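Local atomic coordinates of CD160 antigen (Homo sapiens, PDB entry 6NGG), a protein that acts as an immune-cell receptor for MHC class I molecules, also binds TNFRSF14, and delivers stimulatory or inhibitory signals that regulate cell activation. Residues K37-S40 with G41-S44; Q76-P79 with L80-G83. The protein carries 1 engineered substitution. One frame throughout, in Å; residues are numbered along the deposited sequence.

Overall arrangement
The chain forms an immunoglobulin-like domain of two antiparallel sheets. Both contacts are local and lie in loops. Contact 1 comes first, starting at the last residue of strand 31-37. It closes part of the loop that leads to strand 50-52, on the edge of the five-stranded sheet. Contact 2 lies in the crossover from strand 67-74 of the three-stranded sheet to strand 83-91 of the five-stranded one. The contacts follow in series, without nesting or crossing, and their centres are about 17 Å apart. They still touch: Lys-37 NZ is 3.0 Å from Ser-82 O, a probable hydrogen bond between the end of strand 31-37 and the residue just before strand 83-91.

Contact 1: K37-S40 with G41-S44; sequences KDRS and GDCS
Arg-39 and Asp-42 form a side-on, two-pronged salt bridge across the turn. Arg-39 NE donates to Asp-42 OD1 at 2.9 Å. Arg-39 NH2 donates to Asp-42 OD2, also at 2.9 Å, and this bond is nearly straight at 174°. Both oxygens are met on their syn sides. Both sit in the guanidinium plane, at its edge, but the nitrogens lie somewhat out of the carboxylate plane. The two flat groups are therefore not quite coplanar; their planes are 25° apart. Two bonds to two oxygens fix the rotation of the carboxylate.

The alkyl part of Arg-39 also takes part. Its CB is 3.3 Å from Asp-42 OD1, and its CG is 4.4 Å from Cys-43 CB. The arginine chain bends at chi2 and chi3, which brings NE and NH2 round to Asp-42. The aspartate CG stands between its backbone N and carbonyl carbon (chi1 63°), and this lifts the carboxylate to meet them. Gly-41 makes the bend between the partners with a positive phi.

Further out, Thr-47 OG1 bonds to both Asp-42 O and Ser-44 N, which braces the backbone beyond the salt bridge. Cys-43 SG is joined to Cys-36 SG in a disulfide, so the far limb of the turn is tied back to strand 31-37. At the near limb, the Lys-37 chain runs straight as far as CE, and a turn at its last torsion places NZ 2.8 Å from Asp-38 OD2 in a second salt bridge, while Asp-38 OD1 accepts from Thr-84 N. The whole is a surface loop linking strands 31-37 and 50-52 of an immunoglobulin sheet, its first half pinned to the end of strand 31-37 by a disulfide.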
ATOM      1  N   LYS A  37      -0.765  -0.117   9.556  1.00 14.71           N
ATOM      2  CA  LYS A  37       0.050   0.695  10.436  1.00 16.28           C
ATOM      3  C   LYS A  37       0.167   0.033  11.793  1.00 16.17           C
ATOM      4  O   LYS A  37      -0.830  -0.145  12.463  1.00 17.81           O
ATOM      5  CB  LYS A  37      -0.523   2.075  10.576  1.00 16.11           C
ATOM      6  CG  LYS A  37       0.317   3.021  11.399  1.00 16.36           C
ATOM      7  CD  LYS A  37      -0.341   4.400  11.471  1.00 16.24           C
ATOM      8  CE  LYS A  37       0.527   5.302  12.312  1.00 17.12           C
ATOM      9  NZ  LYS A  37       0.597   4.841  13.720  1.00 16.10           N
ATOM     10  N   ASP A  38       1.387  -0.326  12.182  1.00 16.60           N
ATOM     11  CA  ASP A  38       1.729  -0.767  13.575  1.00 17.46           C
ATOM     12  C   ASP A  38       0.909  -1.919  14.076  1.00 17.45           C
ATOM     13  O   ASP A  38       0.443  -1.899  15.207  1.00 16.24           O
ATOM     14  CB  ASP A  38       1.545   0.367  14.593  1.00 19.24           C
ATOM     15  CG  ASP A  38       2.490   1.531  14.406  1.00 19.34           C
ATOM     16  OD1 ASP A  38       3.688   1.352  14.197  1.00 18.81           O
ATOM     17  OD2 ASP A  38       2.031   2.658  14.581  1.00 20.79           O
ATOM     18  N   ARG A  39       0.700  -2.916  13.226  1.00 19.91           N
ATOM     19  CA  ARG A  39       0.042  -4.148  13.612  1.00 20.51           C
ATOM     20  C   ARG A  39       1.092  -5.098  14.077  1.00 23.02           C
ATOM     21  O   ARG A  39       2.281  -5.012  13.678  1.00 21.21           O
ATOM     22  CB  ARG A  39      -0.714  -4.757  12.453  1.00 19.98           C
ATOM     23  CG  ARG A  39      -1.785  -3.884  11.822  1.00 20.19           C
ATOM     24  CD  ARG A  39      -2.705  -3.151  12.784  1.00 19.42           C
ATOM     25  NE  ARG A  39      -3.487  -4.056  13.612  1.00 19.84           N
ATOM     26  CZ  ARG A  39      -4.445  -3.639  14.439  1.00 20.45           C
ATOM     27  NH1 ARG A  39      -4.702  -2.335  14.522  1.00 20.16           N
ATOM     28  NH2 ARG A  39      -5.139  -4.500  15.142  1.00 18.81           N
ATOM     29  N   SER A  40       0.718  -6.009  14.954  1.00 26.91           N
ATOM     30  CA  SER A  40       1.676  -7.055  15.306  1.00 31.75           C
ATOM     31  C   SER A  40       1.004  -8.303  14.865  1.00 28.70           C
ATOM     32  O   SER A  40       0.210  -8.831  15.583  1.00 30.64           O
ATOM     33  CB  SER A  40       2.074  -7.076  16.802  1.00 35.07           C
ATOM     34  OG  SER A  40       0.964  -6.781  17.548  1.00 35.37           O
ATOM     35  N   GLY A  41       1.249  -8.685  13.620  1.00 31.06           N
ATOM     36  CA  GLY A  41       0.834 -10.011  13.115  1.00 32.37           C
ATOM     37  C   GLY A  41      -0.611 -10.198  12.738  1.00 30.61           C
ATOM     38  O   GLY A  41      -0.991 -11.303  12.359  1.00 29.24           O
ATOM     39  N   ASP A  42      -1.428  -9.139  12.783  1.00 29.92           N
ATOM     40  CA  ASP A  42      -2.846  -9.245  12.310  1.00 28.02           C
ATOM     41  C   ASP A  42      -3.200  -8.259  11.175  1.00 28.28           C
ATOM     42  O   ASP A  42      -4.338  -7.752  11.126  1.00 26.43           O
ATOM     43  CB  ASP A  42      -3.804  -9.083  13.511  1.00 32.03           C
ATOM     44  CG  ASP A  42      -3.689  -7.687  14.173  1.00 31.16           C
ATOM     45  OD1 ASP A  42      -2.852  -6.871  13.747  1.00 30.03           O
ATOM     46  OD2 ASP A  42      -4.456  -7.360  15.079  1.00 31.49           O
ATOM     47  N   CYS A  43      -2.238  -7.982  10.282  1.00 24.62           N
ATOM     48  CA  CYS A  43      -2.483  -7.075   9.173  1.00 23.82           C
ATOM     49  C   CYS A  43      -3.425  -7.802   8.238  1.00 24.19           C
ATOM     50  O   CYS A  43      -3.109  -8.885   7.771  1.00 26.51           O
ATOM     51  CB  CYS A  43      -1.211  -6.694   8.432  1.00 25.02           C
ATOM     52  SG  CYS A  43      -1.517  -5.582   6.988  1.00 31.71           S
ATOM     53  N   SER A  44      -4.564  -7.197   7.972  1.00 22.33           N
ATOM     54  CA  SER A  44      -5.559  -7.724   7.054  1.00 22.59           C
ATOM     55  C   SER A  44      -6.320  -6.579   6.452  1.00 20.17           C
ATOM     56  O   SER A  44      -6.241  -5.434   6.940  1.00 18.50           O
ATOM     57  CB  SER A  44      -6.539  -8.630   7.802  1.00 26.16           C
ATOM     58  OG  SER A  44      -7.198  -7.901   8.777  1.00 25.22           O
TER

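Contact 2: Q76-P79 with L80-G83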
ATOM      1  N   GLN A  76      -2.471  16.186   5.631  1.00 21.46           N
ATOM      2  CA  GLN A  76      -1.574  16.861   6.507  1.00 24.28           C
ATOM      3  C   GLN A  76      -1.028  15.825   7.503  1.00 22.04           C
ATOM      4  O   GLN A  76      -1.815  15.131   8.223  1.00 23.28           O
ATOM      5  CB  GLN A  76      -2.382  17.913   7.293  1.00 29.99           C
ATOM      6  CG  GLN A  76      -1.635  18.558   8.465  1.00 36.52           C
ATOM      7  CD  GLN A  76      -0.890  19.800   8.060  1.00 40.82           C
ATOM      8  OE1 GLN A  76      -1.518  20.801   7.687  1.00 48.10           O
ATOM      9  NE2 GLN A  76       0.442  19.763   8.125  1.00 44.75           N
ATOM     10  N   VAL A  77       0.267  15.701   7.579  1.00 18.13           N
ATOM     11  CA  VAL A  77       0.868  14.724   8.481  1.00 19.67           C
ATOM     12  C   VAL A  77       0.805  15.260   9.929  1.00 22.28           C
ATOM     13  O   VAL A  77       1.262  16.336  10.208  1.00 20.53           O
ATOM     14  CB  VAL A  77       2.320  14.381   8.072  1.00 19.61           C
ATOM     15  CG1 VAL A  77       2.972  13.359   8.994  1.00 20.14           C
ATOM     16  CG2 VAL A  77       2.317  13.745   6.681  1.00 19.76           C
ATOM     17  N   THR A  78       0.216  14.509  10.817  1.00 21.72           N
ATOM     18  CA  THR A  78       0.213  14.795  12.279  1.00 24.52           C
ATOM     19  C   THR A  78       0.871  13.664  13.102  1.00 24.09           C
ATOM     20  O   THR A  78       1.331  12.625  12.543  1.00 21.35           O
ATOM     21  CB  THR A  78      -1.246  14.929  12.751  1.00 26.52           C
ATOM     22  OG1 THR A  78      -1.853  13.615  12.834  1.00 28.17           O
ATOM     23  CG2 THR A  78      -2.035  15.853  11.833  1.00 25.75           C
ATOM     24  N   PRO A  79       0.918  13.823  14.437  1.00 23.87           N
ATOM     25  CA  PRO A  79       1.470  12.746  15.257  1.00 23.17           C
ATOM     26  C   PRO A  79       0.723  11.443  15.147  1.00 20.60           C
ATOM     27  O   PRO A  79       1.301  10.401  15.275  1.00 21.58           O
ATOM     28  CB  PRO A  79       1.413  13.340  16.692  1.00 26.87           C
ATOM     29  CG  PRO A  79       1.475  14.836  16.477  1.00 26.66           C
ATOM     30  CD  PRO A  79       0.566  14.993  15.275  1.00 27.09           C
ATOM     31  N   LEU A  80      -0.571  11.486  14.858  1.00 21.51           N
ATOM     32  CA  LEU A  80      -1.313  10.299  14.559  1.00 21.59           C
ATOM     33  C   LEU A  80      -0.641   9.425  13.498  1.00 19.62           C
ATOM     34  O   LEU A  80      -0.853   8.253  13.498  1.00 15.93           O
ATOM     35  CB  LEU A  80      -2.706  10.653  14.039  1.00 23.87           C
ATOM     36  CG  LEU A  80      -3.969   9.910  14.459  1.00 26.62           C
ATOM     37  CD1 LEU A  80      -4.027   9.439  15.897  1.00 25.13           C
ATOM     38  CD2 LEU A  80      -5.078  10.961  14.209  1.00 27.41           C
ATOM     39  N   HIS A  81       0.068  10.019  12.559  1.00 17.13           N
ATOM     40  CA  HIS A  81       0.676   9.236  11.451  1.00 17.52           C
ATOM     41  C   HIS A  81       2.054   8.625  11.689  1.00 17.62           C
ATOM     42  O   HIS A  81       2.548   7.898  10.811  1.00 18.54           O
ATOM     43  CB  HIS A  81       0.695  10.091  10.166  1.00 17.27           C
ATOM     44  CG  HIS A  81      -0.642  10.569   9.780  1.00 18.80           C
ATOM     45  ND1 HIS A  81      -1.038  11.865   9.994  1.00 18.68           N
ATOM     46  CD2 HIS A  81      -1.724   9.911   9.315  1.00 20.28           C
ATOM     47  CE1 HIS A  81      -2.297  12.000   9.642  1.00 20.97           C
ATOM     48  NE2 HIS A  81      -2.728  10.836   9.198  1.00 21.21           N
ATOM     49  N   SER A  82       2.704   8.995  12.789  1.00 18.87           N
ATOM     50  CA  SER A  82       3.981   8.443  13.178  1.00 17.78           C
ATOM     51  C   SER A  82       3.776   6.986  13.444  1.00 16.81           C
ATOM     52  O   SER A  82       2.928   6.645  14.202  1.00 16.34           O
ATOM     53  CB  SER A  82       4.474   9.013  14.519  1.00 18.77           C
ATOM     54  OG  SER A  82       5.094  10.201  14.332  1.00 22.44           O
ATOM     55  N   GLY A  83       4.609   6.159  12.863  1.00 15.44           N
ATOM     56  CA  GLY A  83       4.654   4.710  13.136  1.00 15.95           C
ATOM     57  C   GLY A  83       5.213   3.932  11.974  1.00 15.69           C
ATOM     58  O   GLY A  83       5.755   4.527  11.038  1.00 15.01           O
TER
HETATM   59  O   HOH W   1       0.815   7.476  16.372  1.00 31.06           O
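His-81 turns the edge of its ring back to the backbone of Thr-78, and the tight part of the contact lies here. Thr-78 N donates to His-81 ND1 at 3.0 Å, almost straight (172°) and in the plane of the ring. The histidine CG lies beside its backbone N (chi1 -57°), which carries ND1 to that amide. In return, His-81 N donates to Thr-78 O at 2.9 Å. The same two residues are thus bonded twice. The buried Val-77 packs against the inner end of the histidine, with CG1 4.2 Å from His-81 CB.

A second turn follows at once: Ser-82 N donates to Pro-79 O at 3.2 Å. The two overlapping turns make a short piece of 3-10 helix. Thr-78 OG1 accepts a weak bond from Leu-80 N, in the manner of an ST turn, and lies 3.3 Å from Leu-80 CB. Ser-82 OG turns elsewhere and bonds to Phe-107 N. Tyr-85 OH bonds to His-81 O, four residues back, in the tyrosine corner familiar from immunoglobulin domains.

The other side is looser. Pro-79 and Leu-80 are exposed. Water 1 lies 3.1 Å from Ser-82 O and can also reach Pro-79 O, though it has more acceptors nearby than protons to give.

The chemistry bears on the ring. Because ND1 serves as acceptor, a neutral His-81 would carry its proton on NE2, and the amide bond to ND1 would probably disfavour protonation of that nitrogen.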